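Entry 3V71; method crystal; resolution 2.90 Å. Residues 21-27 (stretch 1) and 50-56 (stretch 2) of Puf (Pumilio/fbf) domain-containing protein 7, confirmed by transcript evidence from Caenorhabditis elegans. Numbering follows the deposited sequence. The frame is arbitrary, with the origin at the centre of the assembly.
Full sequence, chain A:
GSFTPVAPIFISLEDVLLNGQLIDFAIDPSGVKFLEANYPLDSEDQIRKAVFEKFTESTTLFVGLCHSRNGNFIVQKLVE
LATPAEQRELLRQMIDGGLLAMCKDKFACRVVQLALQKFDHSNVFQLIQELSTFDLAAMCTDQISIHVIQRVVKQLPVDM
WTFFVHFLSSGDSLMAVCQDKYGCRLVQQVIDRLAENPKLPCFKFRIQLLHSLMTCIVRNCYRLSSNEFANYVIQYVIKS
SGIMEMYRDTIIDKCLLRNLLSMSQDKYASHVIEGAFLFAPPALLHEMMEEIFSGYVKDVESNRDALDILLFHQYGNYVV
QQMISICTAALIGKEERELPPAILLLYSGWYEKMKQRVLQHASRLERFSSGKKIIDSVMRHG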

# COMPACT_ATOMS: atom_id res chain seq x y z
N GLN A 21 -0.25 43.65 7.60
CA GLN A 21 -0.87 42.97 6.47
C GLN A 21 -0.33 41.56 6.22
O GLN A 21 -0.55 40.99 5.16
CB GLN A 21 -0.71 43.81 5.19
CG GLN A 21 -1.68 44.98 5.09
CD GLN A 21 -3.12 44.55 5.27
OE1 GLN A 21 -3.71 44.76 6.34
NE2 GLN A 21 -3.70 43.93 4.24
N LEU A 22 0.38 41.01 7.19
CA LEU A 22 1.08 39.75 6.98
C LEU A 22 0.15 38.53 6.93
O LEU A 22 0.35 37.61 6.13
CB LEU A 22 2.13 39.55 8.06
CG LEU A 22 3.27 38.63 7.63
CD1 LEU A 22 4.00 39.25 6.45
CD2 LEU A 22 4.22 38.36 8.79
N ILE A 23 -0.85 38.51 7.79
CA ILE A 23 -1.76 37.38 7.83
C ILE A 23 -2.73 37.47 6.67
O ILE A 23 -3.17 36.45 6.14
CB ILE A 23 -2.52 37.32 9.15
CG1 ILE A 23 -1.55 37.07 10.30
CG2 ILE A 23 -3.51 36.19 9.13
CD1 ILE A 23 -0.79 35.77 10.16
N ASP A 24 -3.07 38.70 6.28
CA ASP A 24 -3.95 38.93 5.14
C ASP A 24 -3.34 38.37 3.86
O ASP A 24 -4.01 37.70 3.09
CB ASP A 24 -4.21 40.43 4.97
CG ASP A 24 -4.75 41.08 6.24
OD1 ASP A 24 -4.47 40.57 7.35
OD2 ASP A 24 -5.46 42.11 6.12
N PHE A 25 -2.07 38.64 3.65
CA PHE A 25 -1.35 38.11 2.49
C PHE A 25 -1.34 36.59 2.45
O PHE A 25 -1.59 36.00 1.40
CB PHE A 25 0.09 38.63 2.47
CG PHE A 25 0.26 39.86 1.65
CD1 PHE A 25 -0.59 40.94 1.82
CD2 PHE A 25 1.26 39.94 0.70
CE1 PHE A 25 -0.45 42.09 1.05
CE2 PHE A 25 1.42 41.08 -0.06
CZ PHE A 25 0.56 42.16 0.11
N ALA A 26 -1.05 35.96 3.59
CA ALA A 26 -0.91 34.51 3.68
C ALA A 26 -2.23 33.76 3.44
O ALA A 26 -2.22 32.56 3.20
CB ALA A 26 -0.33 34.11 5.02
N ILE A 27 -3.34 34.48 3.52
CA ILE A 27 -4.63 33.90 3.16
C ILE A 27 -4.85 33.96 1.65
O ILE A 27 -5.18 32.96 1.03
CB ILE A 27 -5.80 34.62 3.86
CG1 ILE A 27 -5.76 34.34 5.35
CG2 ILE A 27 -7.11 34.14 3.28
CD1 ILE A 27 -5.12 33.01 5.69
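Stretch 2 (50-56) AVFEKFT

Stretch 2 is helical throughout, continuing a helix that begins earlier in the chain. Its phi/psi pairs stay near -70/-40 from Ala50 to Phe55, and three backbone hydrogen bonds of i to i-4 type confirm the assignment: Lys54 N to Ala50 O, Phe55 N to Val51 O and Thr56 N to Phe52 O, each 3.0 Å. Thr56 adds a side-chain bond to the same carbonyl, OG1 to Phe52 O at 2.8 Å, with chi1 in the p well. In stretch 1, Gln21 occupies the N-cap position and the helix runs on from Leu22, its first turn marked by the bond from Phe25 N to Gln21 O at 3.2 Å.

The two helices cross nearly at right angles. Their N-to-C directions differ by 80°, with a signed crossing angle of -80°, and the axes approach to 11.3 Å. In the register across the crossing, the CA atoms of Leu22 and Val51 lie 7.9 Å apart and the CA atoms of Ile23 and Phe55 7.8 Å apart. The spacing is bridged by side chains, and the summed buried surface is a modest 278 Å².

Leu22 contributes most, with 84 Å² covered by stretch 2. Its CA-to-CB bond points toward the other helix, and the side chain, with chi1 t and chi2 p, meets three residues there. Leu22 CD2 lies 3.8 Å from Val51 CG1 and 3.9 Å from Lys54 CG, while Leu22 CG is 3.8 Å from Phe55 CZ. Lys54 and Phe55 follow Val51 by three and four positions, as expected for residues on one side of a helix.

Phe55 is the main counterpart, with 69 Å² covered. Its CA-to-CB bond points sideways, but chi1 of -81° brings the end of the side chain nearer to stretch 1. The surroundings of the ring can be separated by geometry. Leu22 CD2 sits over one face of the Phe55 ring, 4.2 Å from its centroid and 21° off the normal, which meets the description of a CH-pi contact. Ile23 CD1 instead lies at the edge, near the ring plane, 3.7 Å from Phe55 CE1. Ala26, one turn beyond Leu22, places its CB 4.3 Å from Phe55 CZ, in a looser contact.

Ile23 has 44 Å² covered although its CA-to-CB bond is directed sideways; with chi1 and chi2 both m, the end of the chain comes nearer to stretch 2. Lys54 has a similar area covered, 43 Å², and its CA-to-CB bond points toward stretch 1. Its aliphatic part packs against Leu22, and its ammonium group makes only a loose approach to Ile23, with Lys54 NZ 4.4 Å from Ile23 CG1. No hydrogen bond joins the two stretches, so their direct association rests on apolar packing and the CH-pi contact. Phe52, whose CA-to-CB bond points away, takes no part in it.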

# COMPACT_ATOMS: atom_id res chain seq x y z
N ALA A 50 11.46 38.44 12.05
CA ALA A 50 10.24 39.16 12.40
C ALA A 50 9.01 38.44 11.87
O ALA A 50 8.01 38.32 12.57
CB ALA A 50 10.29 40.58 11.86
N VAL A 51 9.10 37.98 10.62
CA VAL A 51 8.01 37.27 9.97
C VAL A 51 7.75 35.91 10.61
O VAL A 51 6.61 35.54 10.86
CB VAL A 51 8.32 37.05 8.49
CG1 VAL A 51 7.23 36.22 7.86
CG2 VAL A 51 8.46 38.38 7.78
N PHE A 52 8.82 35.18 10.86
CA PHE A 52 8.74 33.89 11.51
C PHE A 52 8.04 34.01 12.87
O PHE A 52 7.19 33.19 13.22
CB PHE A 52 10.13 33.29 11.70
CG PHE A 52 10.13 31.90 12.26
CD1 PHE A 52 10.07 30.80 11.42
CD2 PHE A 52 10.15 31.70 13.63
CE1 PHE A 52 10.05 29.52 11.94
CE2 PHE A 52 10.13 30.42 14.15
CZ PHE A 52 10.08 29.33 13.30
N GLU A 53 8.42 35.02 13.62
CA GLU A 53 7.86 35.21 14.95
C GLU A 53 6.41 35.67 14.90
O GLU A 53 5.60 35.28 15.74
CB GLU A 53 8.73 36.16 15.76
CG GLU A 53 10.13 35.59 15.97
CD GLU A 53 10.92 36.32 17.05
OE1 GLU A 53 10.65 37.51 17.30
OE2 GLU A 53 11.82 35.67 17.64
N LYS A 54 6.08 36.48 13.89
CA LYS A 54 4.72 36.96 13.72
C LYS A 54 3.77 35.82 13.38
O LYS A 54 2.60 35.84 13.78
CB LYS A 54 4.67 38.02 12.62
CG LYS A 54 3.33 38.72 12.52
CD LYS A 54 3.00 39.49 13.81
CE LYS A 54 1.58 40.09 13.76
NZ LYS A 54 0.50 39.05 13.64
N PHE A 55 4.27 34.83 12.65
CA PHE A 55 3.47 33.67 12.27
C PHE A 55 3.33 32.68 13.41
O PHE A 55 2.26 32.12 13.62
CB PHE A 55 4.10 32.96 11.06
CG PHE A 55 3.78 33.61 9.74
CD1 PHE A 55 2.56 34.24 9.53
CD2 PHE A 55 4.71 33.59 8.71
CE1 PHE A 55 2.27 34.84 8.32
CE2 PHE A 55 4.42 34.19 7.49
CZ PHE A 55 3.20 34.82 7.30
N THR A 56 4.41 32.51 14.16
CA THR A 56 4.49 31.45 15.16
C THR A 56 4.20 31.91 16.59
O THR A 56 4.19 31.09 17.51
CB THR A 56 5.88 30.81 15.12
OG1 THR A 56 6.85 31.76 15.59
CG2 THR A 56 6.23 30.41 13.70